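Local coordinates for protein sortase, SrtB family (Streptococcus pneumoniae PCS8235, PDB 4Y4Q) that probably acts as a sortase B-family cysteine transpeptidase in building the type II pilus of Streptococcus pneumoniae, at residues A[192-195]-A[196-199]; A[177-180]-A[181-184]; A[158-162]-A[163-167]. All coordinates share one frame; numbering follows the deposited sequence.

Interaction 1 (A[192-195]-A[196-199]); sequences RQQA and YLDH
Gln194 and Asp198, one helical turn apart on helix 190-202, are joined twice. The backbone N of Asp198 donates to Gln194 O at 2.8 Å, and the side-chain amide NE2 of Gln194 reaches Asp198 OD1 at 2.8 Å, with an N-H...O angle of 161°. The side-chain bond depends on a bend: Gln194 leaves the backbone with CG anti to N, then folds at chi2 (67°), which swings NE2 along the helix toward the carboxylate. OD1 lies nearly in the amide plane and is met on its syn side, though NE2 stands 33° out of the carboxylate plane. On the same turn, Leu197 CD2 comes within 4.1 Å of Gln194 NE2. Further i to i+4 backbone bonds surround the pair: Leu197 N to Gln193 O is 2.9 Å and His199 N to Ala195 O is 3.1 Å. Tyr196 carries its ring away from residues 192-195, to end with OH bonded to Ile182 O; its side chain touches Leu220, and Leu197 touches Ile218. Gln193 NE2 instead bonds to Ile187 O. With Tyr196 and Leu197 buried and Asp198 exposed, this is an amphipathic helix packed against strand 218-225 of the sortase beta-barrel, carrying an i to i+4 side-chain hydrogen bond.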
loop_
_atom_site.group_PDB
_atom_site.type_symbol
_atom_site.label_atom_id
_atom_site.label_comp_id
_atom_site.label_asym_id
_atom_site.label_seq_id
_atom_site.Cartn_x
_atom_site.Cartn_y
_atom_site.Cartn_z
ATOM N N ARG A 192 -15.652 -12.908 6.829
ATOM C CA ARG A 192 -14.329 -13.304 6.351
ATOM C C ARG A 192 -13.370 -12.111 6.286
ATOM O O ARG A 192 -12.208 -12.214 6.689
ATOM C CB ARG A 192 -14.440 -13.998 4.990
ATOM C CG ARG A 192 -13.119 -14.520 4.439
ATOM C CD ARG A 192 -13.290 -15.218 3.089
ATOM N NE ARG A 192 -13.897 -16.544 3.211
ATOM C CZ ARG A 192 -15.198 -16.772 3.078
ATOM N NH1 ARG A 192 -16.015 -15.758 2.824
ATOM N NH2 ARG A 192 -15.691 -18.002 3.200
ATOM N N GLN A 193 -13.856 -10.978 5.786
ATOM C CA GLN A 193 -13.072 -9.750 5.803
ATOM C C GLN A 193 -12.740 -9.382 7.248
ATOM O O GLN A 193 -11.610 -8.999 7.554
ATOM C CB GLN A 193 -13.819 -8.616 5.090
ATOM C CG GLN A 193 -13.742 -8.669 3.554
ATOM C CD GLN A 193 -14.923 -7.982 2.879
ATOM O OE1 GLN A 193 -15.813 -7.455 3.547
ATOM N NE2 GLN A 193 -14.943 -8.004 1.550
ATOM N N GLN A 194 -13.707 -9.542 8.149
ATOM C CA GLN A 194 -13.464 -9.198 9.549
ATOM C C GLN A 194 -12.352 -10.054 10.159
ATOM O O GLN A 194 -11.494 -9.544 10.880
ATOM C CB GLN A 194 -14.736 -9.313 10.387
ATOM C CG GLN A 194 -14.549 -8.794 11.811
ATOM C CD GLN A 194 -14.319 -7.290 11.844
ATOM O OE1 GLN A 194 -15.164 -6.518 11.387
ATOM N NE2 GLN A 194 -13.164 -6.866 12.361
ATOM N N ALA A 195 -12.356 -11.349 9.847
ATOM C CA ALA A 195 -11.308 -12.252 10.313
ATOM C C ALA A 195 -9.934 -11.884 9.745
ATOM O O ALA A 195 -8.917 -11.969 10.443
ATOM C CB ALA A 195 -11.662 -13.704 9.974
ATOM N N TYR A 196 -9.883 -11.486 8.479
ATOM C CA TYR A 196 -8.614 -11.038 7.900
ATOM C C TYR A 196 -8.110 -9.802 8.645
ATOM O O TYR A 196 -6.920 -9.688 8.946
ATOM C CB TYR A 196 -8.789 -10.708 6.414
ATOM C CG TYR A 196 -7.568 -10.110 5.729
ATOM C CD1 TYR A 196 -6.539 -10.922 5.275
ATOM C CD2 TYR A 196 -7.477 -8.746 5.487
ATOM C CE1 TYR A 196 -5.436 -10.392 4.623
ATOM C CE2 TYR A 196 -6.360 -8.196 4.832
ATOM C CZ TYR A 196 -5.355 -9.026 4.409
ATOM O OH TYR A 196 -4.261 -8.511 3.763
ATOM N N LEU A 197 -9.027 -8.881 8.929
ATOM C CA LEU A 197 -8.706 -7.641 9.633
ATOM C C LEU A 197 -8.219 -7.944 11.044
ATOM O O LEU A 197 -7.204 -7.402 11.492
ATOM C CB LEU A 197 -9.958 -6.772 9.698
ATOM C CG LEU A 197 -9.864 -5.252 9.665
ATOM C CD1 LEU A 197 -8.919 -4.779 8.565
ATOM C CD2 LEU A 197 -11.258 -4.723 9.427
ATOM N N ASP A 198 -8.938 -8.830 11.731
ATOM C CA ASP A 198 -8.620 -9.160 13.112
ATOM C C ASP A 198 -7.211 -9.739 13.238
ATOM O O ASP A 198 -6.484 -9.421 14.184
ATOM C CB ASP A 198 -9.660 -10.122 13.693
ATOM C CG ASP A 198 -10.961 -9.425 14.091
ATOM O OD1 ASP A 198 -11.157 -8.252 13.714
ATOM O OD2 ASP A 198 -11.790 -10.057 14.780
ATOM N N HIS A 199 -6.823 -10.582 12.287
ATOM C CA HIS A 199 -5.492 -11.186 12.322
ATOM C C HIS A 199 -4.438 -10.142 11.981
ATOM O O HIS A 199 -3.433 -10.009 12.688
ATOM C CB HIS A 199 -5.375 -12.390 11.367
ATOM C CG HIS A 199 -3.999 -12.980 11.324
ATOM N ND1 HIS A 199 -3.086 -12.668 10.337
ATOM C CD2 HIS A 199 -3.364 -13.826 12.170
ATOM C CE1 HIS A 199 -1.952 -13.311 10.569
ATOM N NE2 HIS A 199 -2.096 -14.017 11.676
#

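Interaction 2 (A[177-180]-A[181-184])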
loop_
_atom_site.group_PDB
_atom_site.type_symbol
_atom_site.label_atom_id
_atom_site.label_comp_id
_atom_site.label_asym_id
_atom_site.label_seq_id
_atom_site.Cartn_x
_atom_site.Cartn_y
_atom_site.Cartn_z
ATOM N N ALA A 177 7.732 -13.180 3.510
ATOM C CA ALA A 177 7.158 -12.891 2.196
ATOM C C ALA A 177 6.143 -13.945 1.775
ATOM O O ALA A 177 5.287 -13.682 0.912
ATOM C CB ALA A 177 8.268 -12.771 1.148
ATOM N N TYR A 178 6.262 -15.136 2.368
ATOM C CA TYR A 178 5.377 -16.247 2.058
ATOM C C TYR A 178 4.294 -16.405 3.129
ATOM O O TYR A 178 3.758 -17.503 3.317
ATOM C CB TYR A 178 6.179 -17.551 1.889
ATOM C CG TYR A 178 7.270 -17.440 0.846
ATOM C CD1 TYR A 178 7.182 -16.500 -0.174
ATOM C CD2 TYR A 178 8.397 -18.251 0.893
ATOM C CE1 TYR A 178 8.179 -16.372 -1.125
ATOM C CE2 TYR A 178 9.403 -18.130 -0.061
ATOM C CZ TYR A 178 9.281 -17.184 -1.066
ATOM O OH TYR A 178 10.259 -17.034 -2.026
ATOM N N ASP A 179 3.968 -15.315 3.822
ATOM C CA ASP A 179 2.860 -15.336 4.782
ATOM C C ASP A 179 1.527 -15.091 4.068
ATOM O O ASP A 179 1.072 -13.952 3.934
ATOM C CB ASP A 179 3.062 -14.293 5.881
ATOM C CG ASP A 179 2.088 -14.464 7.046
ATOM O OD1 ASP A 179 0.974 -15.000 6.841
ATOM O OD2 ASP A 179 2.442 -14.054 8.174
ATOM N N PHE A 180 0.892 -16.165 3.623
ATOM C CA PHE A 180 -0.339 -16.035 2.849
ATOM C C PHE A 180 -1.515 -15.548 3.694
ATOM O O PHE A 180 -2.493 -15.066 3.153
ATOM C CB PHE A 180 -0.644 -17.340 2.132
ATOM C CG PHE A 180 0.491 -17.822 1.290
ATOM C CD1 PHE A 180 0.935 -17.071 0.211
ATOM C CD2 PHE A 180 1.141 -19.008 1.587
ATOM C CE1 PHE A 180 2.000 -17.512 -0.570
ATOM C CE2 PHE A 180 2.202 -19.458 0.805
ATOM C CZ PHE A 180 2.628 -18.714 -0.270
ATOM N N ASN A 181 -1.409 -15.641 5.016
ATOM C CA ASN A 181 -2.419 -15.045 5.891
ATOM C C ASN A 181 -2.583 -13.552 5.604
ATOM O O ASN A 181 -3.653 -12.995 5.819
ATOM C CB ASN A 181 -2.030 -15.209 7.366
ATOM C CG ASN A 181 -2.131 -16.634 7.841
ATOM O OD1 ASN A 181 -3.178 -17.268 7.707
ATOM N ND2 ASN A 181 -1.036 -17.156 8.388
ATOM N N ILE A 182 -1.505 -12.916 5.142
ATOM C CA ILE A 182 -1.483 -11.468 4.921
ATOM C C ILE A 182 -1.622 -11.121 3.439
ATOM O O ILE A 182 -2.357 -10.203 3.054
ATOM C CB ILE A 182 -0.152 -10.882 5.391
ATOM C CG1 ILE A 182 0.080 -11.205 6.871
ATOM C CG2 ILE A 182 -0.052 -9.372 5.023
ATOM C CD1 ILE A 182 -0.906 -10.571 7.809
ATOM N N TYR A 183 -0.875 -11.846 2.616
ATOM C CA TYR A 183 -0.856 -11.631 1.176
ATOM C C TYR A 183 -1.941 -12.465 0.503
ATOM O O TYR A 183 -1.640 -13.377 -0.270
ATOM C CB TYR A 183 0.524 -12.002 0.609
ATOM C CG TYR A 183 1.646 -11.087 1.076
ATOM C CD1 TYR A 183 1.829 -9.834 0.503
ATOM C CD2 TYR A 183 2.511 -11.477 2.103
ATOM C CE1 TYR A 183 2.855 -8.988 0.937
ATOM C CE2 TYR A 183 3.528 -10.649 2.537
ATOM C CZ TYR A 183 3.692 -9.402 1.947
ATOM O OH TYR A 183 4.703 -8.568 2.368
ATOM N N ASP A 184 -3.195 -12.141 0.806
ATOM C CA ASP A 184 -4.370 -12.776 0.188
ATOM C C ASP A 184 -5.272 -11.634 -0.250
ATOM O O ASP A 184 -6.137 -11.190 0.508
ATOM C CB ASP A 184 -5.097 -13.630 1.222
ATOM C CG ASP A 184 -6.236 -14.446 0.633
ATOM O OD1 ASP A 184 -6.682 -14.174 -0.504
ATOM O OD2 ASP A 184 -6.688 -15.378 1.326
#
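Asp179 O accepts two backbone N-H groups as the chain turns back on itself. Tyr183 N, 3.2 Å from Asp179 O, lies in the carbonyl plane and gives an almost straight bond (173°). Ile182 N is nearer to Asp179 O, at 3.0 Å, but approaches from above that plane, 47° out of it. A third neighbour is aromatic: Tyr183 CD2 sits 3.4 Å from Asp179 O, which lies near the ring plane at the edge. The side chain of Asp179 works on Asn181. With CG anti to the backbone N (chi1 -169°), OD1 is brought within 3.1 Å of Asn181 N and 3.3 Å of Asn181 ND2; both bonds are weak and bent, and the carboxylate and amide planes are steeply turned against each other. Past this polar group, Asp179 CG rests 3.8 Å from Ile182 CG1. Asp179 and Tyr183 each centre an inverse gamma turn, the second closed by a weak bond from Asp184 N to Ile182 O. Ile182 and Tyr183 also touch Ile234 of strand 231-240, and Tyr183 OH bonds to Ser222 OG. The chemistry implies, within these residues, a non-helical bend held by one shared carbonyl, the carboxylate adding two weak bonds that may slightly offset the negative charge of Asp179.

Interaction 3 (A[158-162]-A[163-167])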
loop_
_atom_site.group_PDB
_atom_site.type_symbol
_atom_site.label_atom_id
_atom_site.label_comp_id
_atom_site.label_asym_id
_atom_site.label_seq_id
_atom_site.Cartn_x
_atom_site.Cartn_y
_atom_site.Cartn_z
ATOM N N ILE A 158 -4.392 9.417 -2.348
ATOM C CA ILE A 158 -4.236 8.492 -3.449
ATOM C C ILE A 158 -5.147 8.944 -4.574
ATOM O O ILE A 158 -6.269 9.388 -4.336
ATOM C CB ILE A 158 -4.518 7.041 -3.001
ATOM C CG1 ILE A 158 -4.323 6.067 -4.168
ATOM C CG2 ILE A 158 -5.916 6.912 -2.407
ATOM C CD1 ILE A 158 -4.558 4.624 -3.775
ATOM N N TYR A 159 -4.640 8.887 -5.797
ATOM C CA TYR A 159 -5.446 9.221 -6.951
ATOM C C TYR A 159 -5.624 7.955 -7.770
ATOM O O TYR A 159 -4.662 7.211 -7.986
ATOM C CB TYR A 159 -4.761 10.302 -7.778
ATOM C CG TYR A 159 -5.556 10.729 -8.988
ATOM C CD1 TYR A 159 -5.513 9.997 -10.172
ATOM C CD2 TYR A 159 -6.357 11.859 -8.948
ATOM C CE1 TYR A 159 -6.250 10.378 -11.276
ATOM C CE2 TYR A 159 -7.081 12.260 -10.053
ATOM C CZ TYR A 159 -7.022 11.519 -11.214
ATOM O OH TYR A 159 -7.746 11.928 -12.311
ATOM N N TYR A 160 -6.859 7.701 -8.199
ATOM C CA TYR A 160 -7.174 6.539 -9.030
ATOM C C TYR A 160 -8.514 6.758 -9.721
ATOM O O TYR A 160 -9.392 7.439 -9.183
ATOM C CB TYR A 160 -7.198 5.240 -8.203
ATOM C CG TYR A 160 -8.314 5.172 -7.187
ATOM C CD1 TYR A 160 -9.573 4.683 -7.535
ATOM C CD2 TYR A 160 -8.113 5.589 -5.880
ATOM C CE1 TYR A 160 -10.597 4.625 -6.614
ATOM C CE2 TYR A 160 -9.133 5.527 -4.945
ATOM C CZ TYR A 160 -10.371 5.048 -5.319
ATOM O OH TYR A 160 -11.389 4.990 -4.395
ATOM N N ASN A 161 -8.658 6.191 -10.916
ATOM C CA ASN A 161 -9.905 6.255 -11.675
ATOM C C ASN A 161 -10.484 7.657 -11.818
ATOM O O ASN A 161 -11.704 7.835 -11.844
ATOM C CB ASN A 161 -10.962 5.315 -11.075
ATOM C CG ASN A 161 -12.022 4.906 -12.091
ATOM O OD1 ASN A 161 -11.702 4.527 -13.221
ATOM N ND2 ASN A 161 -13.290 5.004 -11.700
ATOM N N GLY A 162 -9.609 8.653 -11.906
ATOM C CA GLY A 162 -10.059 10.015 -12.118
ATOM C C GLY A 162 -10.449 10.748 -10.847
ATOM O O GLY A 162 -10.898 11.895 -10.913
ATOM N N VAL A 163 -10.276 10.099 -9.692
ATOM C CA VAL A 163 -10.667 10.706 -8.412
ATOM C C VAL A 163 -9.543 10.717 -7.375
ATOM O O VAL A 163 -8.659 9.850 -7.385
ATOM C CB VAL A 163 -11.919 10.020 -7.807
ATOM C CG1 VAL A 163 -13.025 9.891 -8.860
ATOM C CG2 VAL A 163 -11.575 8.654 -7.252
ATOM N N GLU A 164 -9.593 11.703 -6.479
ATOM C CA GLU A 164 -8.619 11.832 -5.396
ATOM C C GLU A 164 -9.245 11.524 -4.032
ATOM O O GLU A 164 -10.250 12.124 -3.652
ATOM C CB GLU A 164 -7.990 13.231 -5.386
ATOM C CG GLU A 164 -6.918 13.409 -4.305
ATOM C CD GLU A 164 -5.885 14.469 -4.658
ATOM O OE1 GLU A 164 -6.280 15.601 -5.010
ATOM O OE2 GLU A 164 -4.674 14.171 -4.582
ATOM N N LYS A 165 -8.647 10.582 -3.307
ATOM C CA LYS A 165 -9.124 10.180 -1.988
ATOM C C LYS A 165 -8.001 10.357 -0.978
ATOM O O LYS A 165 -6.819 10.389 -1.349
ATOM C CB LYS A 165 -9.528 8.704 -1.999
ATOM C CG LYS A 165 -10.706 8.343 -2.913
ATOM C CD LYS A 165 -12.018 8.872 -2.350
ATOM C CE LYS A 165 -13.203 8.495 -3.217
ATOM N NZ LYS A 165 -14.359 9.400 -2.933
ATOM N N GLY A 166 -8.364 10.452 0.297
ATOM C CA GLY A 166 -7.378 10.579 1.354
ATOM C C GLY A 166 -6.971 9.200 1.810
ATOM O O GLY A 166 -7.677 8.216 1.527
ATOM N N LEU A 167 -5.821 9.122 2.476
ATOM C CA LEU A 167 -5.334 7.876 3.060
ATOM C C LEU A 167 -5.064 8.122 4.524
ATOM O O LEU A 167 -4.481 9.149 4.880
ATOM C CB LEU A 167 -4.020 7.456 2.410
ATOM C CG LEU A 167 -3.996 6.886 0.991
ATOM C CD1 LEU A 167 -2.550 6.619 0.605
ATOM C CD2 LEU A 167 -4.826 5.596 0.908
#
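Ile158 and Tyr160 pair with Lys165 and Val163 in a beta-hairpin with a two-residue loop, its strands 155-160 and 163-176 joined by a type I' turn from Tyr160 to Val163. Backbone hydrogen bonds come first. Ile158 and Lys165 exchange two, Ile158 N to Lys165 O at 2.8 Å and Lys165 N to Ile158 O at 2.9 Å; Tyr160 N reaches Val163 O at 2.9 Å. Val163 N returns to Tyr160 O at 2.8 Å, but from 47° above the carbonyl plane, as the chain is turning there. Asn161 and Gly162 at the turn both have positive phi, 85° at the glycine. Between the hydrogen-bonded pairs, at the non-hydrogen-bonded pair Tyr159-Glu164, a CA-H...O contact adds to the ladder: Tyr159 CA to Val163 O, 3.3 Å. Apolar contacts occupy the face of Ile158, Tyr160, Val163 and Lys165. Ile158 CG2 meets Leu167 CD2 at 3.7 Å, and both residues also touch Ile219 of strand 218-225. The first torsion of Tyr160 (chi1 67°) sets its ring across Val163, with Val163 CG2 over one face and Lys165 CG near its OH, which bonds to Arg217 NH1. On the other face of the sheet, Val163 O lies over one face of the Tyr159 ring, 3.4 Å above its plane and offset toward the rim.

Interactions 1 and 2 are neighbours, their centres 13 Å apart; the centre of interaction 3 lies about 25 Å from that of interaction 1 and about 26 Å from that of interaction 2, across the chain's centre from the latter. Besides the tyrosine-carbonyl bond, His199 CE1 packs 3.7 Å from Asn181 CB, so helix 190-202 leans on the loop that precedes it. Interaction 2 is a surface contact; interactions 1 and 3 are partly buried and both touch strand 218-225. Strand 163-176 leads from interaction 3 into the loop of interaction 2. Chemistry follows place: i to i+4 bonds in the helix of interaction 1, one carbonyl shared by two N-H groups in the irregular loop of interaction 2, a cross-strand ladder in the hairpin of interaction 3.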